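Local coordinates for protein beta-lactamase (Klebsiella pneumoniae, PDB 6KBY) that probably hydrolyses beta-lactam antibiotics to substituted beta-amino acids as a class C serine beta-lactamase, and here holds adenosine monophosphate in its substrate pocket, at residues V111-L123 against Y267-W279. Residues are numbered along the deposited sequence; the frame is centred on the assembly and turned at random.
Sequences VSVLNVGTHTSGL and YFKSGEITQDLMW
Met-278 reaches from the loop that follows the hairpin of strands 266-270 and 273-275 to Gly-117, on the segment carrying helix 113-117, and to His-119 in the loop after it, joining the antiparallel sheet of the class C beta-lactamase fold to its helical part. Its N donates the only hydrogen bond between the segments, to Gly-117 O (3.1 Å), nearly on the line of the C=O but with the N-H bent at 140°. CB leads on to CG, which passes 4.0 Å from Gly-117 O; the bend at chi2 (-66°) then carries SD to the His-119 ring, 3.4 Å from NE2 and oblique to the ring plane. CE ends 3.2 Å from Val-116 O. His-119 also meets Tyr-156, an AMP-binding residue, and at its edge a water lies in the ring plane, bonded to NE2 and donating to Met-278 O. Gln-275 OE1 lies at the ring edge by CD2 and accepts a hydrogen bond from Arg-154 NE, while Gln-275 NE2 donates to Asp-276 O, which lies in its amide plane. A classic beta bulge, in which Tyr-267 and Phe-268 both face Gln-275, turns both aromatic side chains toward the helical segment. Leu-114 CD1 sits 3.5 Å from the Tyr-267 ring centroid, over its face, a CH-pi contact; Thr-118 CG2 packs on Tyr-267 CB. Over one face of Phe-268 lies Thr-120 CG2, 3.9 Å from the centroid. Thr-118 OG1 donates to Leu-114 O (2.7 Å), and this buried hydroxyl oxygen comes within 3.3 Å of Phe-268 CE1.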
loop_
_atom_site.group_PDB
_atom_site.type_symbol
_atom_site.label_atom_id
_atom_site.label_comp_id
_atom_site.label_asym_id
_atom_site.label_seq_id
_atom_site.Cartn_x
_atom_site.Cartn_y
_atom_site.Cartn_z
ATOM N N VAL A 111 0.597 3.630 23.780
ATOM C CA VAL A 111 0.680 3.622 22.324
ATOM C C VAL A 111 -0.718 3.907 21.800
ATOM O O VAL A 111 -1.661 3.187 22.140
ATOM C CB VAL A 111 1.149 2.248 21.815
ATOM C CG1 VAL A 111 1.094 2.185 20.298
ATOM C CG2 VAL A 111 2.542 1.919 22.325
ATOM N N SER A 112 -0.863 4.925 20.955
ATOM C CA SER A 112 -2.181 5.211 20.407
ATOM C C SER A 112 -2.434 4.411 19.133
ATOM O O SER A 112 -1.516 3.897 18.485
ATOM C CB SER A 112 -2.344 6.701 20.114
ATOM O OG SER A 112 -1.476 7.071 19.057
ATOM N N VAL A 113 -3.713 4.318 18.770
ATOM C CA VAL A 113 -4.045 3.768 17.460
ATOM C C VAL A 113 -3.353 4.565 16.359
ATOM O O VAL A 113 -2.837 3.996 15.389
ATOM C CB VAL A 113 -5.573 3.686 17.273
ATOM C CG1 VAL A 113 -5.928 3.106 15.917
ATOM C CG2 VAL A 113 -6.194 2.848 18.379
ATOM N N LEU A 114 -3.306 5.891 16.505
ATOM C CA LEU A 114 -2.598 6.720 15.534
ATOM C C LEU A 114 -1.140 6.299 15.414
ATOM O O LEU A 114 -0.595 6.236 14.302
ATOM C CB LEU A 114 -2.702 8.195 15.925
ATOM C CG LEU A 114 -2.165 9.177 14.875
ATOM C CD1 LEU A 114 -3.014 9.158 13.614
ATOM C CD2 LEU A 114 -2.061 10.589 15.435
ATOM N N ASN A 115 -0.496 5.989 16.544
ATOM C CA ASN A 115 0.897 5.547 16.490
ATOM C C ASN A 115 1.051 4.302 15.619
ATOM O O ASN A 115 1.944 4.236 14.769
ATOM C CB ASN A 115 1.447 5.247 17.888
ATOM C CG ASN A 115 1.668 6.486 18.770
ATOM O OD1 ASN A 115 1.447 6.416 19.982
ATOM N ND2 ASN A 115 2.160 7.581 18.192
ATOM N N VAL A 116 0.211 3.284 15.824
ATOM C CA VAL A 116 0.368 2.100 14.978
ATOM C C VAL A 116 -0.022 2.386 13.533
ATOM O O VAL A 116 0.482 1.731 12.611
ATOM C CB VAL A 116 -0.301 0.825 15.541
ATOM C CG1 VAL A 116 0.368 0.381 16.831
ATOM C CG2 VAL A 116 -1.798 1.005 15.737
ATOM N N GLY A 117 -0.902 3.363 13.301
ATOM C CA GLY A 117 -1.267 3.742 11.942
ATOM C C GLY A 117 -0.262 4.602 11.206
ATOM O O GLY A 117 -0.448 4.857 10.011
ATOM N N THR A 118 0.790 5.048 11.896
ATOM C CA THR A 118 1.784 5.953 11.338
ATOM C C THR A 118 3.200 5.436 11.551
ATOM O O THR A 118 4.154 6.187 11.342
ATOM C CB THR A 118 1.649 7.353 11.956
ATOM O OG1 THR A 118 1.784 7.256 13.375
ATOM C CG2 THR A 118 0.301 7.996 11.601
ATOM N N HIS A 119 3.354 4.180 11.980
ATOM C CA HIS A 119 4.663 3.576 12.230
ATOM C C HIS A 119 5.424 4.280 13.345
ATOM O O HIS A 119 6.656 4.265 13.362
ATOM C CB HIS A 119 5.528 3.487 10.973
ATOM C CG HIS A 119 4.856 2.810 9.830
ATOM N ND1 HIS A 119 4.444 1.496 9.873
ATOM C CD2 HIS A 119 4.537 3.276 8.599
ATOM C CE1 HIS A 119 3.892 1.185 8.710
ATOM N NE2 HIS A 119 3.936 2.246 7.920
ATOM N N THR A 120 4.714 4.872 14.303
ATOM C CA THR A 120 5.378 5.561 15.402
ATOM C C THR A 120 5.204 4.869 16.752
ATOM O O THR A 120 5.512 5.468 17.787
ATOM C CB THR A 120 4.969 7.041 15.469
ATOM O OG1 THR A 120 3.543 7.158 15.593
ATOM C CG2 THR A 120 5.452 7.796 14.231
ATOM N N SER A 121 4.751 3.612 16.774
ATOM C CA SER A 121 4.701 2.906 18.052
ATOM C C SER A 121 6.082 2.495 18.536
ATOM O O SER A 121 6.311 2.421 19.748
ATOM C CB SER A 121 3.795 1.674 17.994
ATOM O OG SER A 121 4.381 0.614 17.245
ATOM N N GLY A 122 7.002 2.200 17.619
ATOM C CA GLY A 122 8.272 1.598 17.968
ATOM C C GLY A 122 8.326 0.091 17.828
ATOM O O GLY A 122 9.391 -0.495 18.057
ATOM N N LEU A 123 7.211 -0.560 17.515
ATOM C CA LEU A 123 7.253 -1.977 17.185
ATOM C C LEU A 123 8.195 -2.207 16.010
ATOM O O LEU A 123 8.273 -1.391 15.085
ATOM C CB LEU A 123 5.855 -2.481 16.828
ATOM C CG LEU A 123 4.933 -2.741 18.021
ATOM C CD1 LEU A 123 3.488 -2.773 17.561
ATOM C CD2 LEU A 123 5.312 -4.045 18.715
ATOM N N TYR A 267 0.162 13.305 9.564
ATOM C CA TYR A 267 0.261 13.216 11.014
ATOM C C TYR A 267 1.667 13.396 11.560
ATOM O O TYR A 267 1.815 13.872 12.692
ATOM C CB TYR A 267 -0.285 11.868 11.499
ATOM C CG TYR A 267 -1.765 11.693 11.276
ATOM C CD1 TYR A 267 -2.680 12.459 11.979
ATOM C CD2 TYR A 267 -2.250 10.758 10.366
ATOM C CE1 TYR A 267 -4.034 12.300 11.792
ATOM C CE2 TYR A 267 -3.611 10.587 10.172
ATOM C CZ TYR A 267 -4.497 11.364 10.887
ATOM O OH TYR A 267 -5.860 11.218 10.729
ATOM N N PHE A 268 2.696 13.006 10.812
ATOM C CA PHE A 268 4.071 13.161 11.258
ATOM C C PHE A 268 4.934 13.529 10.067
ATOM O O PHE A 268 4.676 13.106 8.936
ATOM C CB PHE A 268 4.655 11.869 11.861
ATOM C CG PHE A 268 4.061 11.484 13.186
ATOM C CD1 PHE A 268 2.916 10.714 13.239
ATOM C CD2 PHE A 268 4.653 11.885 14.380
ATOM C CE1 PHE A 268 2.360 10.365 14.455
ATOM C CE2 PHE A 268 4.107 11.520 15.600
ATOM C CZ PHE A 268 2.962 10.770 15.636
ATOM N N LYS A 269 5.977 14.300 10.336
ATOM C CA LYS A 269 7.059 14.491 9.385
ATOM C C LYS A 269 8.224 13.617 9.810
ATOM O O LYS A 269 8.527 13.506 11.001
ATOM C CB LYS A 269 7.520 15.950 9.370
ATOM C CG LYS A 269 6.579 16.876 8.639
ATOM C CD LYS A 269 7.225 18.233 8.442
ATOM C CE LYS A 269 7.741 18.357 7.025
ATOM N NZ LYS A 269 7.346 19.652 6.407
ATOM N N SER A 270 8.870 12.988 8.839
ATOM C CA SER A 270 10.061 12.200 9.123
ATOM C C SER A 270 10.918 12.218 7.872
ATOM O O SER A 270 10.451 11.824 6.797
ATOM C CB SER A 270 9.679 10.766 9.492
ATOM O OG SER A 270 10.786 10.066 10.032
ATOM N N GLY A 271 12.155 12.691 8.000
ATOM C CA GLY A 271 12.995 12.814 6.823
ATOM C C GLY A 271 12.315 13.690 5.794
ATOM O O GLY A 271 11.830 14.783 6.101
ATOM N N GLU A 272 12.242 13.193 4.560
ATOM C CA GLU A 272 11.626 13.940 3.474
ATOM C C GLU A 272 10.119 13.740 3.371
ATOM O O GLU A 272 9.481 14.427 2.571
ATOM C CB GLU A 272 12.275 13.569 2.137
ATOM C CG GLU A 272 13.776 13.829 2.088
ATOM C CD GLU A 272 14.119 15.302 2.197
ATOM O OE1 GLU A 272 13.318 16.129 1.728
ATOM O OE2 GLU A 272 15.187 15.634 2.756
ATOM N N ILE A 273 9.526 12.840 4.151
ATOM C CA ILE A 273 8.135 12.467 3.941
ATOM C C ILE A 273 7.219 13.064 4.998
ATOM O O ILE A 273 7.613 13.391 6.128
ATOM C CB ILE A 273 7.895 10.946 3.834
ATOM C CG1 ILE A 273 8.040 10.258 5.192
ATOM C CG2 ILE A 273 8.802 10.332 2.786
ATOM C CD1 ILE A 273 7.493 8.832 5.195
ATOM N N THR A 274 5.957 13.176 4.606
ATOM C CA THR A 274 4.843 13.315 5.524
ATOM C C THR A 274 4.169 11.955 5.624
ATOM O O THR A 274 3.781 11.368 4.601
ATOM C CB THR A 274 3.883 14.371 4.992
ATOM O OG1 THR A 274 4.561 15.635 4.954
ATOM C CG2 THR A 274 2.626 14.470 5.854
ATOM N N GLN A 275 4.106 11.429 6.845
ATOM C CA GLN A 275 3.472 10.146 7.106
ATOM C C GLN A 275 1.988 10.383 7.356
ATOM O O GLN A 275 1.613 11.066 8.322
ATOM C CB GLN A 275 4.121 9.474 8.314
ATOM C CG GLN A 275 3.474 8.150 8.685
ATOM C CD GLN A 275 3.683 7.092 7.627
ATOM O OE1 GLN A 275 4.819 6.695 7.339
ATOM N NE2 GLN A 275 2.590 6.632 7.030
ATOM N N ASP A 276 1.154 9.847 6.463
ATOM C CA ASP A 276 -0.294 9.860 6.606
ATOM C C ASP A 276 -0.720 8.568 7.312
ATOM O O ASP A 276 0.091 7.928 7.985
ATOM C CB ASP A 276 -0.974 10.002 5.239
ATOM C CG ASP A 276 -0.478 11.189 4.408
ATOM O OD1 ASP A 276 0.166 12.140 4.905
ATOM O OD2 ASP A 276 -0.772 11.131 3.182
ATOM N N LEU A 277 -1.979 8.155 7.168
ATOM C CA LEU A 277 -2.410 6.872 7.723
ATOM C C LEU A 277 -1.998 5.828 6.691
ATOM O O LEU A 277 -2.685 5.586 5.689
ATOM C CB LEU A 277 -3.909 6.856 8.006
ATOM C CG LEU A 277 -4.302 5.914 9.149
ATOM C CD1 LEU A 277 -3.796 6.428 10.494
ATOM C CD2 LEU A 277 -5.808 5.689 9.194
ATOM N N MET A 278 -0.817 5.241 6.927
ATOM C CA MET A 278 -0.124 4.309 6.034
ATOM C C MET A 278 0.377 4.918 4.723
ATOM O O MET A 278 1.534 4.687 4.358
ATOM C CB MET A 278 -0.902 3.005 5.823
ATOM C CG MET A 278 -0.990 2.179 7.100
ATOM S SD MET A 278 0.628 1.572 7.603
ATOM C CE MET A 278 0.416 1.453 9.380
ATOM N N TRP A 279 -0.447 5.683 3.999
ATOM C CA TRP A 279 0.071 6.413 2.845
ATOM C C TRP A 279 1.196 7.344 3.280
ATOM O O TRP A 279 1.240 7.806 4.424
ATOM C CB TRP A 279 -1.026 7.244 2.176
ATOM C CG TRP A 279 -2.078 6.452 1.494
ATOM C CD1 TRP A 279 -3.361 6.276 1.909
ATOM C CD2 TRP A 279 -1.951 5.744 0.256
ATOM N NE1 TRP A 279 -4.044 5.496 1.010
ATOM C CE2 TRP A 279 -3.199 5.158 -0.015
ATOM C CE3 TRP A 279 -0.900 5.545 -0.650
ATOM C CZ2 TRP A 279 -3.428 4.389 -1.156
ATOM C CZ3 TRP A 279 -1.131 4.781 -1.785
ATOM C CH2 TRP A 279 -2.381 4.206 -2.022
HETATM O O HOH W 1 3.691 3.371 5.333
#